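Carbohydrate oxidase (Microdochium nivale, PDB 3RJA) oxidises the C1 hydroxyl of mono-, oligo- and polysaccharides to the corresponding lactones, using a bound FAD and reducing molecular oxygen to hydrogen peroxide. Local coordinates at residues F247-Y252 with W353-V359; S323-I329 with K382-F388. One frame throughout, in Å; residues are numbered along the deposited sequence. Where two conformers were deposited one is given.

Interaction 1: F247-Y252 with W353-V359; sequences FRIGDY and WFYQLDV. With ABL ((2R,3R,4R,5R)-4,5-dihydroxy-2-(hydroxymethyl)-6-oxopiperidin-3-yl beta-D-glucopyranoside), chain G.
Val359 presses its CG2 methyl onto one face of the Phe247 ring, a CH-pi contact with CG2 3.9 Å from the ring centroid. With CG of Phe247 lying between the backbone N and the carbonyl carbon (chi1 76°), the ring folds back to meet it. The strands are antiparallel neighbours in the large sheet that bears the sugar pocket; Ile249 and Leu357 form a hydrogen-bonded pair, Leu357 N reaching Ile249 O at 2.7 Å and Ile249 N reaching Leu357 O at 2.9 Å. On the face carrying these two side chains, the Ile249 and Leu357 CD1 methyls meet at 4.0 Å, while CG2 of Ile249 sits at the edge of the Tyr355 ring. Asp251 CB beds against that ring, 3.5 Å from Tyr355 CE2; the Asp251 carboxylate and the Tyr355 hydroxyl are both bonded to Tyr341. On the other face, Arg248 and Gln356 belong to the sugar pocket, joined by Tyr252 and Phe354. Gly250 makes the hollow here: a side chain on it would run into Tyr252 OH, which is bonded to Glu260. The Tyr252 ring also packs on Phe354, CD1 of Tyr252 lying 3.4 Å from Phe354 CB, and takes C6 of the bound disaccharide analogue over one face. Arg248 and Asp358 each have two deposited conformers; in the pair given, Arg248 stacks its guanidinium over the Gln356 amide, the planes 17° apart, and runs alongside Asp358, its NH2 making a 2.7 Å salt bridge to the syn lone pair of Asp358 OD2, with the two flat groups 77° apart. Strand 258-264 flanks the pair beyond Arg248 and Gly250, and strand 384-392 beyond Phe354 and Gln356; helix 223-239 packs against Phe247, Ile249 and Val359, and helix 332-345 against Trp353.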
# COMPACT_ATOMS: atom_id res chain seq x y z
N PHE A 247 -6.27 12.31 -8.31
CA PHE A 247 -7.65 12.06 -7.86
C PHE A 247 -8.10 10.62 -8.00
O PHE A 247 -7.41 9.77 -8.61
CB PHE A 247 -8.64 13.04 -8.54
CG PHE A 247 -8.97 12.71 -9.99
CD1 PHE A 247 -8.07 12.97 -11.02
CD2 PHE A 247 -10.20 12.18 -10.32
CE1 PHE A 247 -8.39 12.70 -12.37
CE2 PHE A 247 -10.55 11.88 -11.69
CZ PHE A 247 -9.64 12.15 -12.69
N ARG A 248 -9.29 10.39 -7.47
CA ARG A 248 -9.98 9.10 -7.58
C ARG A 248 -11.50 9.27 -7.55
O ARG A 248 -12.01 10.30 -7.13
CB ARG A 248 -9.54 8.14 -6.47
CG ARG A 248 -9.59 8.67 -5.01
CD ARG A 248 -9.56 7.48 -4.02
NE ARG A 248 -9.17 7.83 -2.66
CZ ARG A 248 -8.04 7.43 -2.08
NH1 ARG A 248 -7.77 7.78 -0.83
NH2 ARG A 248 -7.16 6.68 -2.75
N ILE A 249 -12.22 8.25 -8.01
CA ILE A 249 -13.66 8.12 -7.76
C ILE A 249 -13.78 7.20 -6.56
O ILE A 249 -13.13 6.14 -6.51
CB ILE A 249 -14.44 7.46 -8.92
CG1 ILE A 249 -14.27 8.24 -10.23
CG2 ILE A 249 -15.94 7.30 -8.57
CD1 ILE A 249 -14.51 7.39 -11.50
N GLY A 250 -14.60 7.59 -5.59
CA GLY A 250 -14.85 6.77 -4.42
C GLY A 250 -16.33 6.80 -4.09
O GLY A 250 -16.98 7.81 -4.34
N ASP A 251 -16.85 5.70 -3.57
CA ASP A 251 -18.20 5.64 -3.03
C ASP A 251 -18.19 4.96 -1.66
O ASP A 251 -17.88 3.77 -1.57
CB ASP A 251 -19.12 4.89 -3.97
CG ASP A 251 -20.61 5.03 -3.59
OD1 ASP A 251 -20.95 5.69 -2.57
OD2 ASP A 251 -21.44 4.46 -4.36
N TYR A 252 -18.51 5.74 -0.63
CA TYR A 252 -18.61 5.29 0.75
C TYR A 252 -20.07 5.31 1.23
O TYR A 252 -20.34 5.06 2.41
CB TYR A 252 -17.75 6.19 1.66
CG TYR A 252 -16.41 6.48 1.00
CD1 TYR A 252 -15.40 5.50 0.97
CD2 TYR A 252 -16.18 7.69 0.33
CE1 TYR A 252 -14.20 5.72 0.33
CE2 TYR A 252 -14.96 7.92 -0.32
CZ TYR A 252 -13.98 6.93 -0.30
OH TYR A 252 -12.78 7.12 -0.93
N TRP A 353 -19.19 -0.83 3.11
CA TRP A 353 -18.29 -1.21 2.02
C TRP A 353 -17.96 0.04 1.24
O TRP A 353 -18.73 1.00 1.26
CB TRP A 353 -18.87 -2.31 1.10
CG TRP A 353 -20.16 -1.93 0.37
CD1 TRP A 353 -21.45 -2.30 0.72
CD2 TRP A 353 -20.28 -1.14 -0.83
NE1 TRP A 353 -22.35 -1.77 -0.17
CE2 TRP A 353 -21.67 -1.05 -1.12
CE3 TRP A 353 -19.36 -0.49 -1.67
CZ2 TRP A 353 -22.17 -0.35 -2.25
CZ3 TRP A 353 -19.85 0.23 -2.77
CH2 TRP A 353 -21.24 0.30 -3.04
N PHE A 354 -16.81 0.02 0.55
CA PHE A 354 -16.48 1.02 -0.45
C PHE A 354 -15.67 0.44 -1.63
O PHE A 354 -15.11 -0.67 -1.53
CB PHE A 354 -15.77 2.22 0.20
CG PHE A 354 -14.37 1.94 0.67
CD1 PHE A 354 -13.31 1.88 -0.24
CD2 PHE A 354 -14.10 1.77 2.04
CE1 PHE A 354 -12.00 1.64 0.20
CE2 PHE A 354 -12.80 1.54 2.50
CZ PHE A 354 -11.74 1.47 1.57
N TYR A 355 -15.65 1.17 -2.74
CA TYR A 355 -14.61 0.98 -3.76
C TYR A 355 -13.91 2.33 -3.94
O TYR A 355 -14.49 3.38 -3.67
CB TYR A 355 -15.18 0.48 -5.09
CG TYR A 355 -16.06 1.51 -5.77
CD1 TYR A 355 -15.50 2.54 -6.53
CD2 TYR A 355 -17.47 1.47 -5.64
CE1 TYR A 355 -16.30 3.48 -7.15
CE2 TYR A 355 -18.28 2.40 -6.26
CZ TYR A 355 -17.68 3.41 -7.01
OH TYR A 355 -18.45 4.37 -7.62
N GLN A 356 -12.67 2.30 -4.41
CA GLN A 356 -11.95 3.48 -4.87
C GLN A 356 -11.38 3.16 -6.22
O GLN A 356 -10.73 2.12 -6.39
CB GLN A 356 -10.83 3.88 -3.90
CG GLN A 356 -11.36 4.21 -2.53
CD GLN A 356 -10.30 4.38 -1.48
OE1 GLN A 356 -10.42 5.22 -0.58
NE2 GLN A 356 -9.26 3.57 -1.56
N LEU A 357 -11.65 4.03 -7.19
CA LEU A 357 -11.05 3.96 -8.50
C LEU A 357 -10.00 5.08 -8.62
O LEU A 357 -10.34 6.24 -8.94
CB LEU A 357 -12.10 4.07 -9.60
CG LEU A 357 -13.40 3.23 -9.53
CD1 LEU A 357 -14.29 3.44 -10.77
CD2 LEU A 357 -13.17 1.75 -9.35
N ASP A 358 -8.75 4.70 -8.32
CA ASP A 358 -7.63 5.63 -8.32
C ASP A 358 -7.03 5.83 -9.70
O ASP A 358 -6.75 4.87 -10.41
CB ASP A 358 -6.56 5.20 -7.32
CG ASP A 358 -6.96 5.52 -5.89
OD1 ASP A 358 -7.79 4.76 -5.35
OD2 ASP A 358 -6.49 6.54 -5.33
N VAL A 359 -6.84 7.09 -10.08
CA VAL A 359 -6.18 7.44 -11.33
C VAL A 359 -4.66 7.27 -11.17
O VAL A 359 -3.93 8.18 -10.73
CB VAL A 359 -6.64 8.84 -11.80
CG1 VAL A 359 -5.84 9.31 -13.00
CG2 VAL A 359 -8.15 8.80 -12.14
C1A ABL G . -6.73 2.57 1.82
O1A ABL G . -5.81 2.15 1.07
C2A ABL G . -7.50 3.86 1.49
O2A ABL G . -6.58 4.76 0.87
C3A ABL G . -8.15 4.53 2.73
O3A ABL G . -9.09 5.51 2.23
C4A ABL G . -8.93 3.48 3.50
O1 ABL G . -9.61 4.06 4.65
C5A ABL G . -7.94 2.38 4.02
N5 ABL G . -7.08 1.87 2.93
C6A ABL G . -8.68 1.14 4.60
O6A ABL G . -7.91 0.43 5.58
C1 ABL G . -11.02 4.40 4.56
C2 ABL G . -11.67 4.39 5.96
O2 ABL G . -11.50 3.09 6.54
C3 ABL G . -13.15 4.78 5.83
O3 ABL G . -13.79 4.81 7.11
C4 ABL G . -13.26 6.15 5.08
O4 ABL G . -14.60 6.57 4.94
C5 ABL G . -12.60 6.04 3.71
O5 ABL G . -11.22 5.64 3.90
C6 ABL G . -12.70 7.33 2.89
O6 ABL G . -12.22 8.46 3.55
O HOH W 1 -4.17 10.53 -9.31
O HOH W 2 -20.57 2.17 -0.27

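Interaction 2: S323-I329 with K382-F388. With ABL ((2R,3R,4R,5R)-4,5-dihydroxy-2-(hydroxymethyl)-6-oxopiperidin-3-yl beta-D-glucopyranoside), chain G.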
# COMPACT_ATOMS: atom_id res chain seq x y z
N SER A 323 -8.45 -6.24 -4.85
CA SER A 323 -7.95 -5.18 -5.71
C SER A 323 -7.95 -5.60 -7.18
O SER A 323 -8.11 -6.77 -7.50
CB SER A 323 -6.52 -4.75 -5.30
OG SER A 323 -5.55 -5.72 -5.71
N LEU A 324 -7.76 -4.60 -8.04
CA LEU A 324 -7.51 -4.77 -9.48
C LEU A 324 -6.66 -3.62 -9.94
O LEU A 324 -6.83 -2.48 -9.47
CB LEU A 324 -8.82 -4.76 -10.28
CG LEU A 324 -9.65 -6.05 -10.24
CD1 LEU A 324 -11.00 -5.86 -10.97
CD2 LEU A 324 -8.85 -7.25 -10.82
N THR A 325 -5.76 -3.92 -10.87
CA THR A 325 -5.08 -2.89 -11.63
C THR A 325 -5.49 -3.17 -13.10
O THR A 325 -5.45 -4.30 -13.54
CB THR A 325 -3.54 -2.90 -11.39
OG1 THR A 325 -2.96 -4.15 -11.85
CG2 THR A 325 -3.20 -2.72 -9.87
N LEU A 326 -5.90 -2.15 -13.84
CA LEU A 326 -6.39 -2.38 -15.22
C LEU A 326 -5.75 -1.46 -16.20
O LEU A 326 -5.58 -0.27 -15.90
CB LEU A 326 -7.90 -2.17 -15.31
CG LEU A 326 -8.82 -2.77 -14.24
CD1 LEU A 326 -10.24 -2.15 -14.43
CD2 LEU A 326 -8.85 -4.31 -14.30
N LYS A 327 -5.44 -1.99 -17.40
CA LYS A 327 -5.05 -1.12 -18.51
C LYS A 327 -6.18 -0.16 -18.84
O LYS A 327 -5.94 1.01 -19.11
CB LYS A 327 -4.68 -1.93 -19.76
CG LYS A 327 -3.50 -2.83 -19.53
CD LYS A 327 -2.93 -3.40 -20.84
CE LYS A 327 -1.70 -4.22 -20.52
NZ LYS A 327 -1.46 -5.27 -21.58
N SER A 328 -7.41 -0.66 -18.82
CA SER A 328 -8.59 0.13 -19.16
C SER A 328 -9.79 -0.51 -18.56
O SER A 328 -9.88 -1.75 -18.52
CB SER A 328 -8.83 0.15 -20.68
OG SER A 328 -10.01 0.89 -20.97
N ILE A 329 -10.77 0.29 -18.16
CA ILE A 329 -12.02 -0.35 -17.70
C ILE A 329 -13.09 -0.40 -18.83
O ILE A 329 -14.17 -0.99 -18.66
CB ILE A 329 -12.58 0.32 -16.41
CG1 ILE A 329 -13.48 -0.67 -15.63
CG2 ILE A 329 -13.28 1.64 -16.75
CD1 ILE A 329 -13.96 -0.18 -14.25
N LYS A 382 -0.72 0.18 -16.13
CA LYS A 382 -2.13 0.16 -15.66
C LYS A 382 -2.61 1.55 -15.33
O LYS A 382 -1.98 2.26 -14.53
CB LYS A 382 -2.33 -0.75 -14.44
CG LYS A 382 -1.70 -2.17 -14.56
CD LYS A 382 -2.21 -2.93 -15.82
CE LYS A 382 -1.99 -4.45 -15.75
NZ LYS A 382 -0.56 -4.82 -15.82
N LEU A 383 -3.74 1.94 -15.92
CA LEU A 383 -4.33 3.23 -15.71
C LEU A 383 -5.06 3.30 -14.38
O LEU A 383 -4.94 4.30 -13.63
CB LEU A 383 -5.30 3.60 -16.88
CG LEU A 383 -5.82 5.04 -16.82
CD1 LEU A 383 -5.93 5.68 -18.21
CD2 LEU A 383 -7.15 5.15 -16.08
N TRP A 384 -5.85 2.25 -14.09
CA TRP A 384 -6.66 2.20 -12.87
C TRP A 384 -6.03 1.32 -11.78
O TRP A 384 -5.61 0.19 -12.05
CB TRP A 384 -8.02 1.56 -13.19
CG TRP A 384 -8.93 2.41 -14.05
CD1 TRP A 384 -9.31 2.16 -15.36
CD2 TRP A 384 -9.60 3.61 -13.67
NE1 TRP A 384 -10.17 3.14 -15.80
CE2 TRP A 384 -10.36 4.05 -14.79
CE3 TRP A 384 -9.61 4.38 -12.49
CZ2 TRP A 384 -11.13 5.22 -14.76
CZ3 TRP A 384 -10.39 5.55 -12.46
CH2 TRP A 384 -11.13 5.96 -13.60
N LEU A 385 -6.02 1.82 -10.56
CA LEU A 385 -5.76 1.02 -9.36
C LEU A 385 -7.09 1.02 -8.57
O LEU A 385 -7.63 2.08 -8.25
CB LEU A 385 -4.62 1.64 -8.51
CG LEU A 385 -4.55 1.22 -7.03
CD1 LEU A 385 -4.30 -0.26 -6.85
CD2 LEU A 385 -3.49 1.97 -6.28
N ILE A 386 -7.60 -0.16 -8.26
CA ILE A 386 -8.96 -0.26 -7.73
C ILE A 386 -8.92 -1.01 -6.42
O ILE A 386 -8.35 -2.11 -6.35
CB ILE A 386 -9.91 -0.97 -8.74
CG1 ILE A 386 -9.96 -0.19 -10.07
CG2 ILE A 386 -11.32 -1.19 -8.14
CD1 ILE A 386 -10.73 -0.93 -11.21
N GLN A 387 -9.52 -0.42 -5.40
CA GLN A 387 -9.70 -1.07 -4.11
C GLN A 387 -11.18 -1.36 -3.85
O GLN A 387 -12.05 -0.50 -4.08
CB GLN A 387 -9.10 -0.22 -2.97
CG GLN A 387 -9.24 -0.95 -1.61
CD GLN A 387 -8.46 -0.31 -0.47
OE1 GLN A 387 -8.14 -0.99 0.52
NE2 GLN A 387 -8.20 1.01 -0.56
N PHE A 388 -11.43 -2.59 -3.36
CA PHE A 388 -12.72 -3.08 -2.91
C PHE A 388 -12.54 -3.45 -1.45
O PHE A 388 -11.61 -4.16 -1.10
CB PHE A 388 -13.08 -4.38 -3.65
CG PHE A 388 -13.28 -4.23 -5.14
CD1 PHE A 388 -14.52 -3.82 -5.66
CD2 PHE A 388 -12.26 -4.56 -6.01
CE1 PHE A 388 -14.71 -3.71 -7.04
CE2 PHE A 388 -12.43 -4.45 -7.39
CZ PHE A 388 -13.66 -4.03 -7.92
C1A ABL G . -6.73 2.57 1.82
O1A ABL G . -5.81 2.15 1.07
C2A ABL G . -7.50 3.86 1.49
O2A ABL G . -6.58 4.76 0.87
C3A ABL G . -8.15 4.53 2.73
O3A ABL G . -9.09 5.51 2.23
C4A ABL G . -8.93 3.48 3.50
O1 ABL G . -9.61 4.06 4.65
C5A ABL G . -7.94 2.38 4.02
N5 ABL G . -7.08 1.87 2.93
C6A ABL G . -8.68 1.14 4.60
O6A ABL G . -7.91 0.43 5.58
C1 ABL G . -11.02 4.40 4.56
C2 ABL G . -11.67 4.39 5.96
O2 ABL G . -11.50 3.09 6.54
C3 ABL G . -13.15 4.78 5.83
O3 ABL G . -13.79 4.81 7.11
C4 ABL G . -13.26 6.15 5.08
O4 ABL G . -14.60 6.57 4.94
C5 ABL G . -12.60 6.04 3.71
O5 ABL G . -11.22 5.64 3.90
C6 ABL G . -12.70 7.33 2.89
O6 ABL G . -12.22 8.46 3.55
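Trp384 is met across the contact along its pyrrole side: Ser328 C lies at the ring edge, and CG2 of Ile329 comes obliquely to within 3.6 Å of Trp384 NE1, which is bonded to Glu234 of helix 223-239. Leu383 CD2, from the adjoining residue, sits over one face of the indole, toward its rim. Phe388 offers its edge to Leu324, whose CD1 is 4.1 Å from Phe388 CE2, and to Ser323 N; helix 403-414 packs on both Leu324 and Phe388. The strands are antiparallel, and a classic beta bulge ends their pairing: Leu383 and Trp384 both face Leu326, whose O accepts Trp384 N at 3.1 Å and, weakly, Leu383 N at 2.9 Å. Between the two rings, Leu326 and Ile386 are tightly packed, their CD1 methyls 3.5 Å apart. On the opposite face Thr325 CG2 touches Leu385 CD1, while Ser323 OG bonds Tyr425 N. Just before the bulge, the bent side chain of Lys382 crosses Thr325 and Lys327. The first torsion (chi1 -48°) sets CG of Lys382 3.6 Å from Thr325 OG1, and the bend at the second (chi2 -55°) carries CD of Lys382 to 3.7 Å from Lys327 N. Cutting this chain back to an alanine here would probably open a gap beside Thr325 and Lys327 N and lose the hydrogen bond that NZ makes to a residue next to the segments. Toward the other end, Gln387 extends from the sheet into the sugar site, CG anti to the backbone N (chi1 -178°). Each end of its amide has a partner: OE1 is bonded to Tyr72 OH, and NE2 of Gln387 makes a weak hydrogen bond, 3.1 Å long, to the lactam carbonyl oxygen O1A of the analogue.

How the interactions relate
From the N terminus the segments come in the order 247-252, 323-329, 353-359 and 382-388. Interaction 1 closes a loop of 100 residues when 353-359 returns to 247-252; interaction 2 closes one of 52 when 382-388 returns to 323-329. Each loop starts or ends within the other, so the two cross. Strands 352-359 and 384-392 are consecutive in the chain and adjacent in the sheet, probably hydrogen-bonded through Asp358 N to Leu385 O and Gln356 N to Gln387 O. The two contacts thus join strands 245-251, 352-359, 384-392 and 318-326, in that order, into one antiparallel surface, and both reach the bound sugar analogue.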